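Ribosomal RNA small subunit methyltransferase Nep1 (Archaeoglobus fulgidus, PDB 3O7B) probably methylates N1 of a specific pseudouridine in the small-subunit ribosomal RNA, using S-adenosylmethionine as the methyl donor, and works as a homodimer. Local coordinates at residues R167-F172 / D188-I193; G177-S182 / E211-S216; S28-L33 / R103-Y108. One frame throughout, in Å; residues are numbered along the deposited sequence.

Contact 1 of 3, residues R167-F172 / D188-I193; sequences RDVLLF and DVAVCI. With SAH (S-adenosyl-L-homocysteine), chain C.
Asp188 O is gripped from several directions where the two strands start to pair. Asp168 N donates to Asp188 O at 2.9 Å, almost straight at the hydrogen; a water donates a second bond to the same oxygen, and Arg167 CA brings a CA-H contact. That water also reaches Asp168 OD2, but weakly. From there the backbone bonds run on in parallel register. Asp168 O receives Ala190 N from well above its carbonyl plane, Ala190 O receives Leu170 N at 2.8 Å, and by the last two rungs, Cys192 N on Leu170 O and Phe172 N on Cys192 O, the donors lie nearly along the C=O axis.

Strands 168-172 and 189-194 are the two limbs of a beta-alpha-beta unit whose crossover contains helix 181-184, within the parallel part of the SPOUT methyltransferase sheet. On one face of the sheet Val169 CG1 meets Cys192 SG at 3.9 Å. Next to it Leu171, with CG anti to its backbone N (chi1 179°), brings CD1 alongside Cys192 CB, 4.0 Å away, and helix 203-209 lies over this pair.

The other face carries Leu170, whose CD1 lies against Val189 CB and CG1; beyond it the Phe172 ring packs on Val191. Cys192 O sits in the plane of that ring, at its edge. Val191 CG1 comes obliquely to Phe172 CE2, 3.8 Å away; the valine holds this methyl anti to its own N (chi1 167°), which turns it toward the ring. Val231 of helix 224-239 packs on both residues. At the C-terminal end of its strand Phe172 turns to the cofactor product: O2' of S-adenosylhomocysteine donates a short bond, 2.6 Å, to Phe172 O, and Phe172 CB lies 3.5 Å from adenine N3.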
loop_
_atom_site.group_PDB
_atom_site.type_symbol
_atom_site.label_atom_id
_atom_site.label_comp_id
_atom_site.label_asym_id
_atom_site.label_seq_id
_atom_site.Cartn_x
_atom_site.Cartn_y
_atom_site.Cartn_z
ATOM N N ARG A 167 0.244 -28.160 2.729
ATOM C CA ARG A 167 -0.469 -27.070 3.372
ATOM C C ARG A 167 -1.925 -27.116 2.928
ATOM O O ARG A 167 -2.191 -27.460 1.791
ATOM C CB ARG A 167 0.160 -25.732 2.968
ATOM C CG ARG A 167 1.563 -25.515 3.516
ATOM C CD ARG A 167 2.281 -24.416 2.738
ATOM N NE ARG A 167 3.544 -24.098 3.403
ATOM C CZ ARG A 167 4.663 -23.724 2.792
ATOM N NH1 ARG A 167 4.726 -23.612 1.479
ATOM N NH2 ARG A 167 5.740 -23.470 3.525
ATOM N N ASP A 168 -2.837 -26.732 3.818
ATOM C CA ASP A 168 -4.277 -26.600 3.505
ATOM C C ASP A 168 -4.492 -25.316 2.694
ATOM O O ASP A 168 -4.329 -24.209 3.236
ATOM C CB ASP A 168 -5.090 -26.485 4.800
ATOM C CG ASP A 168 -5.183 -27.789 5.574
ATOM O OD1 ASP A 168 -5.205 -28.860 4.938
ATOM O OD2 ASP A 168 -5.264 -27.719 6.825
ATOM N N VAL A 169 -4.857 -25.443 1.427
ATOM C CA VAL A 169 -5.036 -24.285 0.564
ATOM C C VAL A 169 -6.347 -23.585 0.849
ATOM O O VAL A 169 -7.433 -24.212 0.790
ATOM C CB VAL A 169 -4.947 -24.631 -0.940
ATOM C CG1 VAL A 169 -5.244 -23.403 -1.795
ATOM C CG2 VAL A 169 -3.573 -25.187 -1.269
ATOM N N LEU A 170 -6.271 -22.287 1.145
ATOM C CA LEU A 170 -7.447 -21.446 1.345
ATOM C C LEU A 170 -7.445 -20.410 0.244
ATOM O O LEU A 170 -6.553 -19.547 0.210
ATOM C CB LEU A 170 -7.390 -20.792 2.726
ATOM C CG LEU A 170 -7.167 -21.698 3.927
ATOM C CD1 LEU A 170 -7.017 -20.857 5.192
ATOM C CD2 LEU A 170 -8.338 -22.700 4.088
ATOM N N LEU A 171 -8.366 -20.524 -0.707
ATOM C CA LEU A 171 -8.443 -19.609 -1.834
ATOM C C LEU A 171 -9.506 -18.571 -1.531
ATOM O O LEU A 171 -10.686 -18.893 -1.359
ATOM C CB LEU A 171 -8.796 -20.339 -3.140
ATOM C CG LEU A 171 -8.925 -19.456 -4.371
ATOM C CD1 LEU A 171 -7.576 -18.785 -4.712
ATOM C CD2 LEU A 171 -9.449 -20.243 -5.573
ATOM N N PHE A 172 -9.087 -17.318 -1.441
ATOM C CA PHE A 172 -10.035 -16.251 -1.163
ATOM C C PHE A 172 -10.671 -15.787 -2.461
ATOM O O PHE A 172 -9.990 -15.356 -3.386
ATOM C CB PHE A 172 -9.341 -15.149 -0.340
ATOM C CG PHE A 172 -9.118 -15.572 1.080
ATOM C CD1 PHE A 172 -10.089 -15.323 2.064
ATOM C CD2 PHE A 172 -8.001 -16.317 1.438
ATOM C CE1 PHE A 172 -9.933 -15.791 3.366
ATOM C CE2 PHE A 172 -7.833 -16.783 2.740
ATOM C CZ PHE A 172 -8.809 -16.522 3.709
ATOM N N ASP A 188 -0.996 -26.061 9.174
ATOM C CA ASP A 188 -0.237 -25.421 8.100
ATOM C C ASP A 188 -1.192 -25.049 6.968
ATOM O O ASP A 188 -1.791 -25.936 6.358
ATOM C CB ASP A 188 0.836 -26.372 7.554
ATOM C CG ASP A 188 1.891 -26.748 8.590
ATOM O OD1 ASP A 188 1.984 -26.071 9.642
ATOM O OD2 ASP A 188 2.631 -27.730 8.333
ATOM N N VAL A 189 -1.320 -23.753 6.678
ATOM C CA VAL A 189 -2.225 -23.291 5.616
ATOM C C VAL A 189 -1.470 -22.547 4.528
ATOM O O VAL A 189 -0.384 -22.031 4.785
ATOM C CB VAL A 189 -3.395 -22.406 6.139
ATOM C CG1 VAL A 189 -4.226 -23.183 7.151
ATOM C CG2 VAL A 189 -2.890 -21.085 6.746
ATOM N N ALA A 190 -2.021 -22.527 3.316
ATOM C CA ALA A 190 -1.555 -21.665 2.239
ATOM C C ALA A 190 -2.683 -20.706 1.917
ATOM O O ALA A 190 -3.711 -21.090 1.345
ATOM C CB ALA A 190 -1.171 -22.464 1.019
ATOM N N VAL A 191 -2.514 -19.449 2.324
ATOM C CA VAL A 191 -3.488 -18.388 2.092
ATOM C C VAL A 191 -3.234 -17.829 0.712
ATOM O O VAL A 191 -2.150 -17.301 0.469
ATOM C CB VAL A 191 -3.322 -17.253 3.123
ATOM C CG1 VAL A 191 -4.106 -16.016 2.691
ATOM C CG2 VAL A 191 -3.737 -17.717 4.494
ATOM N N CYS A 192 -4.202 -17.955 -0.199
ATOM C CA CYS A 192 -4.026 -17.601 -1.595
ATOM C C CYS A 192 -4.960 -16.467 -1.982
ATOM O O CYS A 192 -6.197 -16.575 -1.847
ATOM C CB CYS A 192 -4.272 -18.829 -2.496
ATOM S SG CYS A 192 -3.069 -20.164 -2.243
ATOM N N ILE A 193 -4.347 -15.360 -2.395
ATOM C CA ILE A 193 -5.074 -14.143 -2.725
ATOM C C ILE A 193 -4.629 -13.656 -4.096
ATOM O O ILE A 193 -3.417 -13.537 -4.367
ATOM C CB ILE A 193 -4.787 -13.042 -1.650
ATOM C CG1 ILE A 193 -5.230 -13.519 -0.254
ATOM C CG2 ILE A 193 -5.431 -11.698 -2.037
ATOM C CD1 ILE A 193 -4.677 -12.702 0.952
HETATM N N SAH C . -11.950 -11.329 -9.471
HETATM C CA SAH C . -11.883 -9.877 -9.130
HETATM C CB SAH C . -10.539 -9.311 -9.569
HETATM C CG SAH C . -9.424 -9.559 -8.557
HETATM S SD SAH C . -9.784 -8.866 -6.915
HETATM C C SAH C . -13.031 -9.086 -9.750
HETATM O O SAH C . -13.938 -9.666 -10.352
HETATM C "C5'" SAH C . -8.337 -9.357 -5.939
HETATM C "C4'" SAH C . -8.436 -10.620 -5.091
HETATM O "O4'" SAH C . -9.109 -10.382 -3.868
HETATM C "C3'" SAH C . -9.227 -11.753 -5.717
HETATM O "O3'" SAH C . -8.480 -12.432 -6.696
HETATM C "C2'" SAH C . -9.536 -12.599 -4.509
HETATM O "O2'" SAH C . -8.398 -13.383 -4.140
HETATM C "C1'" SAH C . -9.764 -11.560 -3.426
HETATM N N9 SAH C . -11.181 -11.187 -3.166
HETATM C C8 SAH C . -11.896 -10.163 -3.744
HETATM N N7 SAH C . -13.138 -10.143 -3.192
HETATM C C5 SAH C . -13.207 -11.113 -2.257
HETATM C C6 SAH C . -14.220 -11.537 -1.404
HETATM N N6 SAH C . -15.424 -10.940 -1.399
HETATM N N1 SAH C . -13.986 -12.578 -0.538
HETATM C C2 SAH C . -12.763 -13.224 -0.529
HETATM N N3 SAH C . -11.768 -12.804 -1.381
HETATM C C4 SAH C . -11.983 -11.780 -2.237
HETATM O O HOH W 1 -2.065 -28.690 7.235
#

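Contact 2 of 3, residues G177-S182 / E211-S216. With TYR (tyrosine), chain B; SAH (S-adenosyl-L-homocysteine), chain C.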
loop_
_atom_site.group_PDB
_atom_site.type_symbol
_atom_site.label_atom_id
_atom_site.label_comp_id
_atom_site.label_asym_id
_atom_site.label_seq_id
_atom_site.Cartn_x
_atom_site.Cartn_y
_atom_site.Cartn_z
ATOM N N GLY A 177 -17.156 -19.749 0.369
ATOM C CA GLY A 177 -18.039 -20.034 1.493
ATOM C C GLY A 177 -17.734 -19.272 2.767
ATOM O O GLY A 177 -16.752 -18.524 2.851
ATOM N N ARG A 178 -18.589 -19.482 3.765
ATOM C CA ARG A 178 -18.487 -18.806 5.051
ATOM C C ARG A 178 -17.960 -19.772 6.102
ATOM O O ARG A 178 -18.556 -20.836 6.348
ATOM C CB ARG A 178 -19.851 -18.249 5.467
ATOM C CG ARG A 178 -20.429 -17.260 4.471
ATOM C CD ARG A 178 -21.845 -16.864 4.841
ATOM N NE ARG A 178 -21.905 -16.176 6.129
ATOM C CZ ARG A 178 -22.967 -15.512 6.582
ATOM N NH1 ARG A 178 -24.076 -15.436 5.851
ATOM N NH2 ARG A 178 -22.918 -14.919 7.768
ATOM N N PHE A 179 -16.834 -19.408 6.707
ATOM C CA PHE A 179 -16.142 -20.298 7.630
ATOM C C PHE A 179 -15.629 -19.549 8.857
ATOM O O PHE A 179 -15.390 -18.341 8.803
ATOM C CB PHE A 179 -14.977 -21.008 6.920
ATOM C CG PHE A 179 -15.386 -21.840 5.723
ATOM C CD1 PHE A 179 -15.877 -23.137 5.891
ATOM C CD2 PHE A 179 -15.266 -21.334 4.431
ATOM C CE1 PHE A 179 -16.257 -23.914 4.785
ATOM C CE2 PHE A 179 -15.640 -22.099 3.316
ATOM C CZ PHE A 179 -16.138 -23.392 3.493
ATOM N N GLU A 180 -15.465 -20.281 9.957
ATOM C CA GLU A 180 -14.844 -19.766 11.176
ATOM C C GLU A 180 -13.322 -19.768 11.002
ATOM O O GLU A 180 -12.733 -20.790 10.634
ATOM C CB GLU A 180 -15.250 -20.630 12.373
ATOM C CG GLU A 180 -14.981 -19.995 13.738
ATOM C CD GLU A 180 -15.228 -20.941 14.916
ATOM O OE1 GLU A 180 -15.634 -22.108 14.694
ATOM O OE2 GLU A 180 -15.004 -20.514 16.074
ATOM N N PHE A 181 -12.688 -18.627 11.267
ATOM C CA PHE A 181 -11.248 -18.483 11.034
ATOM C C PHE A 181 -10.380 -19.326 11.965
ATOM O O PHE A 181 -9.321 -19.806 11.560
ATOM C CB PHE A 181 -10.823 -17.008 11.048
ATOM C CG PHE A 181 -11.059 -16.308 9.741
ATOM C CD1 PHE A 181 -10.165 -16.465 8.681
ATOM C CD2 PHE A 181 -12.184 -15.510 9.558
ATOM C CE1 PHE A 181 -10.384 -15.831 7.460
ATOM C CE2 PHE A 181 -12.411 -14.870 8.339
ATOM C CZ PHE A 181 -11.508 -15.033 7.291
ATOM N N SER A 182 -10.842 -19.524 13.198
ATOM C CA SER A 182 -10.143 -20.379 14.154
ATOM C C SER A 182 -10.058 -21.816 13.646
ATOM O O SER A 182 -9.116 -22.544 13.975
ATOM C CB SER A 182 -10.827 -20.337 15.520
ATOM O OG SER A 182 -12.179 -20.741 15.418
ATOM N N GLU A 211 -6.304 -29.746 -3.932
ATOM C CA GLU A 211 -7.378 -29.637 -2.946
ATOM C C GLU A 211 -7.377 -28.209 -2.415
ATOM O O GLU A 211 -6.322 -27.692 -2.049
ATOM C CB GLU A 211 -7.155 -30.592 -1.777
ATOM C CG GLU A 211 -8.170 -30.436 -0.651
ATOM C CD GLU A 211 -7.892 -31.270 0.578
ATOM O OE1 GLU A 211 -6.753 -31.779 0.758
ATOM O OE2 GLU A 211 -8.829 -31.416 1.376
ATOM N N PHE A 212 -8.538 -27.575 -2.373
ATOM C CA PHE A 212 -8.639 -26.259 -1.750
ATOM C C PHE A 212 -10.027 -25.964 -1.253
ATOM O O PHE A 212 -11.011 -26.587 -1.682
ATOM C CB PHE A 212 -8.147 -25.130 -2.676
ATOM C CG PHE A 212 -8.987 -24.889 -3.904
ATOM C CD1 PHE A 212 -10.059 -23.996 -3.882
ATOM C CD2 PHE A 212 -8.672 -25.500 -5.109
ATOM C CE1 PHE A 212 -10.803 -23.750 -5.031
ATOM C CE2 PHE A 212 -9.403 -25.249 -6.259
ATOM C CZ PHE A 212 -10.482 -24.380 -6.224
ATOM N N LYS A 213 -10.099 -25.010 -0.333
ATOM C CA LYS A 213 -11.363 -24.503 0.192
ATOM C C LYS A 213 -11.485 -23.060 -0.258
ATOM O O LYS A 213 -10.528 -22.294 -0.109
ATOM C CB LYS A 213 -11.346 -24.571 1.705
ATOM C CG LYS A 213 -12.587 -23.987 2.355
ATOM C CD LYS A 213 -12.592 -24.260 3.851
ATOM C CE LYS A 213 -12.858 -25.730 4.184
ATOM N NZ LYS A 213 -12.592 -26.006 5.625
ATOM N N GLU A 214 -12.640 -22.691 -0.798
ATOM C CA GLU A 214 -12.877 -21.319 -1.256
ATOM C C GLU A 214 -13.553 -20.538 -0.163
ATOM O O GLU A 214 -14.606 -20.948 0.346
ATOM C CB GLU A 214 -13.773 -21.276 -2.483
ATOM C CG GLU A 214 -13.245 -21.999 -3.669
ATOM C CD GLU A 214 -14.160 -21.856 -4.857
ATOM O OE1 GLU A 214 -15.389 -21.701 -4.650
ATOM O OE2 GLU A 214 -13.648 -21.898 -5.995
ATOM N N VAL A 215 -12.954 -19.396 0.180
ATOM C CA VAL A 215 -13.407 -18.604 1.325
ATOM C C VAL A 215 -13.793 -17.201 0.869
ATOM O O VAL A 215 -13.011 -16.503 0.197
ATOM C CB VAL A 215 -12.314 -18.506 2.424
ATOM C CG1 VAL A 215 -12.833 -17.740 3.647
ATOM C CG2 VAL A 215 -11.805 -19.904 2.823
ATOM N N SER A 216 -15.021 -16.808 1.208
ATOM C CA SER A 216 -15.508 -15.473 0.899
ATOM C C SER A 216 -15.505 -14.605 2.158
ATOM O O SER A 216 -15.772 -15.082 3.262
ATOM C CB SER A 216 -16.919 -15.523 0.308
ATOM O OG SER A 216 -17.364 -14.209 -0.001
HETATM N N TYR B . -18.946 -11.066 6.999
HETATM C CA TYR B . -20.139 -11.689 6.356
HETATM C C TYR B . -21.296 -11.760 7.355
HETATM O O TYR B . -21.081 -11.883 8.564
HETATM C CB TYR B . -19.795 -13.094 5.847
HETATM C CG TYR B . -20.371 -13.446 4.486
HETATM C CD1 TYR B . -21.732 -13.292 4.213
HETATM C CD2 TYR B . -19.552 -13.958 3.476
HETATM C CE1 TYR B . -22.261 -13.625 2.967
HETATM C CE2 TYR B . -20.072 -14.295 2.224
HETATM C CZ TYR B . -21.427 -14.126 1.979
HETATM O OH TYR B . -21.950 -14.455 0.748
HETATM O OXT TYR B . -22.474 -11.698 6.984
HETATM N N SAH C . -11.950 -11.329 -9.471
HETATM C CA SAH C . -11.883 -9.877 -9.130
HETATM C CB SAH C . -10.539 -9.311 -9.569
HETATM C CG SAH C . -9.424 -9.559 -8.557
HETATM S SD SAH C . -9.784 -8.866 -6.915
HETATM C C SAH C . -13.031 -9.086 -9.750
HETATM O O SAH C . -13.938 -9.666 -10.352
HETATM C "C5'" SAH C . -8.337 -9.357 -5.939
HETATM C "C4'" SAH C . -8.436 -10.620 -5.091
HETATM O "O4'" SAH C . -9.109 -10.382 -3.868
HETATM C "C3'" SAH C . -9.227 -11.753 -5.717
HETATM O "O3'" SAH C . -8.480 -12.432 -6.696
HETATM C "C2'" SAH C . -9.536 -12.599 -4.509
HETATM O "O2'" SAH C . -8.398 -13.383 -4.140
HETATM C "C1'" SAH C . -9.764 -11.560 -3.426
HETATM N N9 SAH C . -11.181 -11.187 -3.166
HETATM C C8 SAH C . -11.896 -10.163 -3.744
HETATM N N7 SAH C . -13.138 -10.143 -3.192
HETATM C C5 SAH C . -13.207 -11.113 -2.257
HETATM C C6 SAH C . -14.220 -11.537 -1.404
HETATM N N6 SAH C . -15.424 -10.940 -1.399
HETATM N N1 SAH C . -13.986 -12.578 -0.538
HETATM C C2 SAH C . -12.763 -13.224 -0.529
HETATM N N3 SAH C . -11.768 -12.804 -1.381
HETATM C C4 SAH C . -11.983 -11.780 -2.237
HETATM O O HOH W 2 -15.288 -16.610 5.919
#
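Lys213 runs its alkyl chain over one face of the Phe179 ring. CG leaves CB anti to the backbone N (chi1 177°), and CB itself stands off from the ring. CG is the first atom to touch, 3.7 Å from Phe179 CE2. CD sits over the ring, 3.6 Å from its centroid and 10° off the normal, in a CH-pi contact. A bend at chi3 (-72°) keeps the chain close, and CE passes above Phe179 CE1. NZ ends 4.8 Å from the Phe179 centroid, an off-centre cation-pi pair.

The ring's edge is used too: Glu214 O lies near its plane, 3.3 Å from Phe179 CE2. Glu214 O also accepts Gly177 N at 2.8 Å, from above its carbonyl plane. Two residues on, Ser216 N donates to Gly177 O, so the loop joins the outermost strand 212-215 through a single bridge between Gly177 and Val215. A water accepts from Phe179 N and donates to Ser216 O.

The junction lines two ligand pockets: Val215 and Ser216 border S-adenosylhomocysteine, Arg178 and Ser216 a bound tyrosine. The tyrosine lays its ring against one face of the Arg178 guanidinium near the rim of the group, CD1 being 3.3 Å above that plane, while Ser216 OG, bonded to Glu174 O and Gly218 N, lies near tyrosine CE2.

Besides its backbone bonds, the loop leans on the strand through one face of a largely exposed phenylalanine, under the lysine methylenes, with Val215 CG2 beside it; the ammonium probably adds only a modest attraction, and the carbonyl at the ring's edge meets its weakly positive hydrogens.

Contact 3 of 3, residues S28-L33 / R103-Y108; sequences SAFVFL and RDFEVY
Phe30 points its edge into one face of Phe105, with CD2 only 3.6 Å from Phe105 CD1. The planes stand at 57° and the centroids are 4.8 Å apart, an edge-to-face pair with the touching atom displaced toward the rim of the Phe105 ring. Phe105 reaches this position with CG between its backbone N and carbonyl carbon (chi1 62°), while Val107 CG2 lies in its ring plane at the edge. Putting an alanine at Phe105 would probably take away the face that Phe30 CD2 rests on and leave a gap beside that ring.

On the opposite face the side chains of the two strands touch less closely, and its Glu106 edge is partly open to solvent. Here Ala29 CB meets the edge of Tyr108, 4.2 Å from CE2, and Val31 CG1 lies at a similar distance from Tyr108 CB. Glu106 gives OE1 to a salt bridge with Arg167, whose side chain also packs on Ala29. Between the two faces runs a parallel ladder: Glu106 N to Ser28 O, Phe30 N to Glu106 O at 2.9 Å, Tyr108 N to Phe30 O, and Phe32 N to Tyr108 O at 3.0 Å. Before the ladder starts, Asp104 turns to Tyr235 and Arg239.

In the sheet, strand 28-35 stands between 105-111 and 189-194, and Ser28 OG takes the backbone N of Val189. Helix 87-98 lies over the phenylalanine face, with Leu97 against both Phe30 and Phe105, and Tyr235 adds a further edge-to-face contact to Phe30. Helix 160-163 packs on the other face, where Ile163 touches Val31 and Tyr108.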
loop_
_atom_site.group_PDB
_atom_site.type_symbol
_atom_site.label_atom_id
_atom_site.label_comp_id
_atom_site.label_asym_id
_atom_site.label_seq_id
_atom_site.Cartn_x
_atom_site.Cartn_y
_atom_site.Cartn_z
ATOM N N SER A 28 3.009 -22.302 7.635
ATOM C CA SER A 28 2.064 -21.660 6.732
ATOM C C SER A 28 2.768 -20.822 5.680
ATOM O O SER A 28 3.968 -20.544 5.768
ATOM C CB SER A 28 1.047 -20.819 7.511
ATOM O OG SER A 28 0.200 -21.677 8.268
ATOM N N ALA A 29 2.010 -20.454 4.663
ATOM C CA ALA A 29 2.486 -19.579 3.609
ATOM C C ALA A 29 1.372 -18.680 3.133
ATOM O O ALA A 29 0.205 -19.055 3.152
ATOM C CB ALA A 29 3.007 -20.402 2.418
ATOM N N PHE A 30 1.753 -17.508 2.637
ATOM C CA PHE A 30 0.880 -16.658 1.861
ATOM C C PHE A 30 1.351 -16.670 0.434
ATOM O O PHE A 30 2.566 -16.556 0.185
ATOM C CB PHE A 30 0.939 -15.215 2.377
ATOM C CG PHE A 30 0.145 -14.978 3.621
ATOM C CD1 PHE A 30 -1.063 -14.268 3.565
ATOM C CD2 PHE A 30 0.609 -15.424 4.866
ATOM C CE1 PHE A 30 -1.792 -14.008 4.725
ATOM C CE2 PHE A 30 -0.139 -15.172 6.037
ATOM C CZ PHE A 30 -1.332 -14.474 5.948
ATOM N N VAL A 31 0.419 -16.866 -0.502
ATOM C CA VAL A 31 0.731 -16.924 -1.909
ATOM C C VAL A 31 -0.117 -15.912 -2.654
ATOM O O VAL A 31 -1.356 -16.008 -2.656
ATOM C CB VAL A 31 0.462 -18.348 -2.515
ATOM C CG1 VAL A 31 0.909 -18.412 -3.951
ATOM C CG2 VAL A 31 1.132 -19.416 -1.664
ATOM N N PHE A 32 0.531 -14.949 -3.305
ATOM C CA PHE A 32 -0.177 -14.040 -4.189
ATOM C C PHE A 32 -0.250 -14.649 -5.559
ATOM O O PHE A 32 0.777 -15.046 -6.121
ATOM C CB PHE A 32 0.479 -12.654 -4.179
ATOM C CG PHE A 32 0.386 -11.988 -2.830
ATOM C CD1 PHE A 32 -0.836 -11.509 -2.371
ATOM C CD2 PHE A 32 1.508 -11.892 -1.997
ATOM C CE1 PHE A 32 -0.958 -10.952 -1.092
ATOM C CE2 PHE A 32 1.392 -11.311 -0.715
ATOM C CZ PHE A 32 0.155 -10.840 -0.279
ATOM N N LEU A 33 -1.470 -14.763 -6.063
ATOM C CA LEU A 33 -1.741 -15.490 -7.318
ATOM C C LEU A 33 -1.895 -14.593 -8.509
ATOM O O LEU A 33 -2.527 -13.519 -8.437
ATOM C CB LEU A 33 -3.013 -16.324 -7.170
ATOM C CG LEU A 33 -2.985 -17.451 -6.160
ATOM C CD1 LEU A 33 -4.352 -18.123 -6.165
ATOM C CD2 LEU A 33 -1.875 -18.486 -6.475
ATOM N N ARG A 103 6.184 -14.069 12.375
ATOM C CA ARG A 103 7.229 -14.540 11.468
ATOM C C ARG A 103 7.104 -16.035 11.114
ATOM O O ARG A 103 8.045 -16.617 10.579
ATOM C CB ARG A 103 8.627 -14.214 12.051
ATOM C CG ARG A 103 8.826 -12.747 12.449
ATOM C CD ARG A 103 9.398 -11.917 11.307
ATOM N NE ARG A 103 8.696 -10.649 11.152
ATOM C CZ ARG A 103 9.157 -9.591 10.485
ATOM N NH1 ARG A 103 8.410 -8.500 10.408
ATOM N NH2 ARG A 103 10.357 -9.611 9.903
ATOM N N ASP A 104 5.933 -16.629 11.361
ATOM C CA ASP A 104 5.692 -18.084 11.214
ATOM C C ASP A 104 5.140 -18.481 9.847
ATOM O O ASP A 104 4.447 -19.509 9.699
ATOM C CB ASP A 104 4.716 -18.578 12.299
ATOM C CG ASP A 104 3.259 -18.220 12.000
ATOM O OD1 ASP A 104 3.024 -17.191 11.334
ATOM O OD2 ASP A 104 2.349 -18.981 12.415
ATOM N N PHE A 105 5.401 -17.647 8.854
ATOM C CA PHE A 105 4.961 -17.968 7.512
ATOM C C PHE A 105 5.989 -17.614 6.452
ATOM O O PHE A 105 6.857 -16.750 6.635
ATOM C CB PHE A 105 3.590 -17.340 7.202
ATOM C CG PHE A 105 3.564 -15.823 7.257
ATOM C CD1 PHE A 105 3.908 -15.068 6.141
ATOM C CD2 PHE A 105 3.127 -15.167 8.408
ATOM C CE1 PHE A 105 3.851 -13.670 6.185
ATOM C CE2 PHE A 105 3.058 -13.772 8.462
ATOM C CZ PHE A 105 3.433 -13.026 7.356
ATOM N N GLU A 106 5.899 -18.330 5.348
ATOM C CA GLU A 106 6.642 -18.034 4.136
ATOM C C GLU A 106 5.773 -17.208 3.196
ATOM O O GLU A 106 4.546 -17.187 3.343
ATOM C CB GLU A 106 7.058 -19.315 3.406
ATOM C CG GLU A 106 8.126 -20.164 4.066
ATOM C CD GLU A 106 8.629 -21.249 3.107
ATOM O OE1 GLU A 106 7.864 -22.199 2.772
ATOM O OE2 GLU A 106 9.790 -21.149 2.656
ATOM N N VAL A 107 6.415 -16.562 2.225
ATOM C CA VAL A 107 5.759 -15.701 1.249
ATOM C C VAL A 107 6.186 -16.036 -0.162
ATOM O O VAL A 107 7.387 -16.115 -0.462
ATOM C CB VAL A 107 6.082 -14.208 1.532
ATOM C CG1 VAL A 107 5.460 -13.303 0.480
ATOM C CG2 VAL A 107 5.594 -13.847 2.905
ATOM N N TYR A 108 5.199 -16.261 -1.032
ATOM C CA TYR A 108 5.443 -16.522 -2.432
ATOM C C TYR A 108 4.619 -15.625 -3.313
ATOM O O TYR A 108 3.505 -15.221 -2.935
ATOM C CB TYR A 108 5.064 -17.971 -2.795
ATOM C CG TYR A 108 5.884 -19.020 -2.095
ATOM C CD1 TYR A 108 7.058 -19.488 -2.672
ATOM C CD2 TYR A 108 5.507 -19.518 -0.857
ATOM C CE1 TYR A 108 7.821 -20.462 -2.048
ATOM C CE2 TYR A 108 6.268 -20.504 -0.226
ATOM C CZ TYR A 108 7.426 -20.958 -0.840
ATOM O OH TYR A 108 8.222 -21.929 -0.245
#

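How the contacts relate
Contacts 1 and 3 are buried parallel pairings in one sheet; contact 2 lies at its margin, partly in solvent. Strand 189-194 of contact 1 runs beside strand 28-35 of contact 3, joined by Val31 N and Val191 O, and the two contacts also share a charged pair near the start of their strands. On its other side contact 1 meets contact 2, strand 168-172 bonding to strand 212-215 and Phe172 packing on Val215. Contacts 2 and 3 do not touch, their centres about 17 Å apart. The chemistry shifts accordingly: aliphatic and aromatic packing inside, a lysine over a phenylalanine outside. Contacts 1 and 2 both reach S-adenosylhomocysteine; contact 3 stands back from it.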